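Local coordinates for phycocyanobilin lyase subunit alpha (Nostoc sp. PCC 7120, PDB 5N3U) that associates with the beta subunit to form the lyase that attaches phycocyanobilin to the phycocyanin alpha subunit, CpcA, at the interface of chains A and B and the interface of chains A and C. Numbering follows the deposited sequence. Chains: chain A, Phycocyanobilin lyase subunit alpha; chain B/C, Phycocyanobilin lyase subunit beta.

Contact 1: the interface of chains A and B. Residues chain A 248, 252, 261, 269, 273; chain B 155, 189, 192-193, 196.
The flexible side chain of A:Met269, on helix 263-273, lies over the backbone of B:Ala192 and B:Arg193 in helix 188-198, at the apolar centre of a helix-to-helix packing interface between the alpha and beta subunits that has a charged rim. A:Met269 SD packs 3.6 Å from B:Arg193 CA, and a bend at chi3 (-73°) turns the methyl CE toward B:Leu196, the two side chains meeting tip to tip. A small residue suits position B:Ala192: its CB takes A:Met269 on one hand and A:Met252 SD, 3.7 Å away, on the other. A:Leu248 extends the apolar patch with CD2, which rests on the helix backbone at B:Ala189 CA, 3.9 Å off, where another alanine allows close approach.

At the polar rim, A:Asp273, on the last turn of its helix, faces B:Arg193, which grips it side-on with two nitrogens. B:Arg193 NE gives a nearly straight bond (176°) of 3.0 Å to the syn lone pair of A:Asp273 OD1, while B:Arg193 NH2 forms a salt bridge of 2.8 Å with A:Asp273 OD2. The carboxylate and guanidinium are nearly coplanar, 24° apart, meeting edge to edge. B:Arg193 CG lies over one face of the B:Tyr155 ring, toward its rim, a contact within chain B that probably helps to hold the arginine's aliphatic part in place. An asparagine in place of A:Asp273 would probably leave the guanidinium charge without its mate and one of its N-H groups facing an amide nitrogen that cannot accept it. The phenol hydroxyl OH of B:Tyr155 donates to A:Asp273 OD1 at 3.0 Å, nearly along the C-O axis, giving that oxygen a second donor.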
loop_
_atom_site.group_PDB
_atom_site.type_symbol
_atom_site.label_atom_id
_atom_site.label_comp_id
_atom_site.label_asym_id
_atom_site.label_seq_id
_atom_site.Cartn_x
_atom_site.Cartn_y
_atom_site.Cartn_z
ATOM N N LEU A 248 9.909 -24.231 8.647
ATOM C CA LEU A 248 10.005 -24.245 10.067
ATOM C C LEU A 248 8.927 -25.073 10.656
ATOM O O LEU A 248 9.154 -25.914 11.521
ATOM C CB LEU A 248 9.930 -22.772 10.610
ATOM C CG LEU A 248 9.963 -22.622 12.128
ATOM C CD1 LEU A 248 11.159 -23.399 12.673
ATOM C CD2 LEU A 248 10.068 -21.143 12.502
ATOM N N MET A 252 9.078 -28.668 13.117
ATOM C CA MET A 252 8.444 -28.784 14.430
ATOM C C MET A 252 7.480 -29.967 14.357
ATOM O O MET A 252 7.167 -30.531 15.397
ATOM C CB MET A 252 7.635 -27.522 14.803
ATOM C CG MET A 252 8.359 -26.178 14.842
ATOM S SD MET A 252 9.369 -25.924 16.319
ATOM C CE MET A 252 11.000 -25.895 15.635
ATOM N N ILE A 261 13.423 -27.453 20.428
ATOM C CA ILE A 261 14.150 -26.861 19.263
ATOM C C ILE A 261 15.341 -27.610 18.651
ATOM O O ILE A 261 16.487 -27.491 19.125
ATOM C CB ILE A 261 14.628 -25.399 19.601
ATOM C CG1 ILE A 261 13.442 -24.495 20.000
ATOM C CG2 ILE A 261 15.319 -24.739 18.422
ATOM C CD1 ILE A 261 12.284 -24.438 19.014
ATOM N N MET A 269 15.242 -20.403 11.517
ATOM C CA MET A 269 14.945 -19.148 12.249
ATOM C C MET A 269 16.005 -18.130 12.061
ATOM O O MET A 269 15.711 -16.956 11.892
ATOM C CB MET A 269 14.674 -19.409 13.709
ATOM C CG MET A 269 13.375 -20.048 13.909
ATOM S SD MET A 269 12.630 -20.292 15.512
ATOM C CE MET A 269 13.680 -21.620 16.143
ATOM N N ASP A 273 15.368 -14.449 10.635
ATOM C CA ASP A 273 15.921 -13.253 11.330
ATOM C C ASP A 273 16.647 -12.331 10.388
ATOM O O ASP A 273 16.528 -11.099 10.532
ATOM C CB ASP A 273 16.807 -13.580 12.548
ATOM C CG ASP A 273 16.032 -14.199 13.716
ATOM O OD1 ASP A 273 14.828 -14.590 13.659
ATOM O OD2 ASP A 273 16.626 -14.281 14.822
ATOM N N TYR B 155 6.585 -12.125 14.844
ATOM C CA TYR B 155 7.902 -12.734 14.809
ATOM C C TYR B 155 8.987 -11.679 14.953
ATOM O O TYR B 155 9.932 -11.796 15.757
ATOM C CB TYR B 155 8.019 -13.491 13.468
ATOM C CG TYR B 155 9.277 -14.320 13.326
ATOM C CD1 TYR B 155 10.464 -13.734 12.980
ATOM C CD2 TYR B 155 9.249 -15.688 13.509
ATOM C CE1 TYR B 155 11.647 -14.472 12.832
ATOM C CE2 TYR B 155 10.423 -16.445 13.393
ATOM C CZ TYR B 155 11.599 -15.849 13.070
ATOM O OH TYR B 155 12.772 -16.597 12.939
ATOM N N ALA B 189 5.283 -21.198 14.149
ATOM C CA ALA B 189 6.488 -20.431 13.866
ATOM C C ALA B 189 6.858 -19.416 14.932
ATOM O O ALA B 189 8.032 -19.209 15.245
ATOM C CB ALA B 189 6.340 -19.728 12.538
ATOM N N ALA B 192 7.859 -21.137 18.169
ATOM C CA ALA B 192 9.254 -21.581 18.044
ATOM C C ALA B 192 10.248 -20.489 18.227
ATOM O O ALA B 192 11.387 -20.689 18.712
ATOM C CB ALA B 192 9.474 -22.232 16.696
ATOM N N ARG B 193 9.903 -19.313 17.742
ATOM C CA ARG B 193 10.851 -18.239 17.821
ATOM C C ARG B 193 10.880 -17.756 19.253
ATOM O O ARG B 193 11.894 -17.303 19.711
ATOM C CB ARG B 193 10.507 -17.103 16.846
ATOM C CG ARG B 193 11.570 -16.021 16.805
ATOM C CD ARG B 193 12.866 -16.589 16.273
ATOM N NE ARG B 193 13.926 -15.651 16.301
ATOM C CZ ARG B 193 14.522 -15.273 17.428
ATOM N NH1 ARG B 193 14.105 -15.696 18.613
ATOM N NH2 ARG B 193 15.497 -14.387 17.377
ATOM N N LEU B 196 13.273 -20.098 20.978
ATOM C CA LEU B 196 14.623 -19.732 20.703
ATOM C C LEU B 196 15.022 -18.497 21.509
ATOM O O LEU B 196 16.168 -18.408 21.946
ATOM C CB LEU B 196 14.860 -19.410 19.226
ATOM C CG LEU B 196 16.264 -19.018 18.801
ATOM C CD1 LEU B 196 17.258 -20.119 19.175
ATOM C CD2 LEU B 196 16.324 -18.804 17.306
#

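Contact 2: the interface of chains A and C. Residues chain A 66, 75; chain C 95-96.
C:Asp96, in the first turn of helix 95-104, sends its carboxylate between A:Arg75 and A:Thr66, joining the helical, HEAT-like repeat proteins of the CpcE/RpcE/PecE family. Aspartate suits the place because its two oxygens can serve two different donors at once, and its position near the start of a helix, where the helix dipole is positive, would probably help to stabilise a negative charge.

A:Arg75 reaches across from helix 72-83. Its chain is extended from CG to NE (chi2 168°, chi3 -179°), a length that carries the guanidinium well away from its own helix. A:Arg75 NH1 forms a salt bridge of 3.0 Å with C:Asp96 OD2, and the bond is nearly straight at the hydrogen. The acceptor lies in the guanidinium plane, yet the donor comes from above the carboxylate plane, the two groups standing 81° apart; the direct bond runs from NH1 at the guanidinium edge, without the side-by-side pairing of two nitrogens with two oxygens. A:Arg75 NH2 bonds water 1 at 2.8 Å, and water 1 continues to C:Asp96 OD2 at a longer 3.2 Å, giving the same pair a second, indirect link.

A:Thr66, in a loop, occupies the other oxygen. A branched threonine offers a hydroxyl to bond and a methyl to lie beside the carboxylate: A:Thr66 OG1 donates to the syn lone pair of C:Asp96 OD1 at 2.9 Å, while A:Thr66 CG2 sits 3.7 Å from C:Asp96 OD1 and about as far from OD2.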
loop_
_atom_site.group_PDB
_atom_site.type_symbol
_atom_site.label_atom_id
_atom_site.label_comp_id
_atom_site.label_asym_id
_atom_site.label_seq_id
_atom_site.Cartn_x
_atom_site.Cartn_y
_atom_site.Cartn_z
ATOM N N THR A 66 -21.372 -11.491 -16.918
ATOM C CA THR A 66 -20.448 -10.685 -17.707
ATOM C C THR A 66 -20.172 -11.362 -19.041
ATOM O O THR A 66 -20.872 -12.284 -19.420
ATOM C CB THR A 66 -19.142 -10.418 -16.846
ATOM O OG1 THR A 66 -18.302 -9.397 -17.444
ATOM C CG2 THR A 66 -18.272 -11.704 -16.726
ATOM N N ARG A 75 -17.575 -15.846 -8.769
ATOM C CA ARG A 75 -16.127 -15.819 -8.666
ATOM C C ARG A 75 -15.636 -15.246 -7.355
ATOM O O ARG A 75 -14.833 -15.814 -6.678
ATOM C CB ARG A 75 -15.548 -14.990 -9.838
ATOM C CG ARG A 75 -15.869 -15.503 -11.200
ATOM C CD ARG A 75 -15.491 -14.427 -12.247
ATOM N NE ARG A 75 -15.815 -14.890 -13.613
ATOM C CZ ARG A 75 -15.604 -14.161 -14.708
ATOM N NH1 ARG A 75 -15.080 -12.964 -14.587
ATOM N NH2 ARG A 75 -15.901 -14.624 -15.930
ATOM N N LEU C 95 -11.989 -6.141 -19.735
ATOM C CA LEU C 95 -13.066 -5.636 -18.871
ATOM C C LEU C 95 -12.982 -6.129 -17.385
ATOM O O LEU C 95 -12.980 -5.336 -16.410
ATOM C CB LEU C 95 -14.382 -6.041 -19.471
ATOM C CG LEU C 95 -15.595 -5.658 -18.633
ATOM C CD1 LEU C 95 -15.809 -4.171 -18.603
ATOM C CD2 LEU C 95 -16.890 -6.364 -19.060
ATOM N N ASP C 96 -12.943 -7.435 -17.201
ATOM C CA ASP C 96 -13.020 -7.970 -15.800
ATOM C C ASP C 96 -11.808 -7.581 -14.956
ATOM O O ASP C 96 -11.968 -7.267 -13.818
ATOM C CB ASP C 96 -13.185 -9.489 -15.819
ATOM C CG ASP C 96 -14.568 -9.939 -16.428
ATOM O OD1 ASP C 96 -15.628 -9.191 -16.415
ATOM O OD2 ASP C 96 -14.613 -11.080 -16.914
HETATM O O HOH W 1 -15.790 -13.589 -18.521
#

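About 42 Å separates the C-alpha centres of contact 1 and contact 2, and they have no residue or helix of the alpha subunit in common. Contact 1 engages helices 237-250 and 263-273 near its C-terminal end, whereas contact 2 engages helix 72-83 and a loop much earlier in the chain. One alpha chain therefore touches two copies of the beta chain, which also present different helices: 151-163 and 188-198 in contact 1, 95-104 in contact 2. Both contacts may help to join the deposited assembly of two alpha and two beta chains, although the structure alone does not show which pairing forms the working lyase.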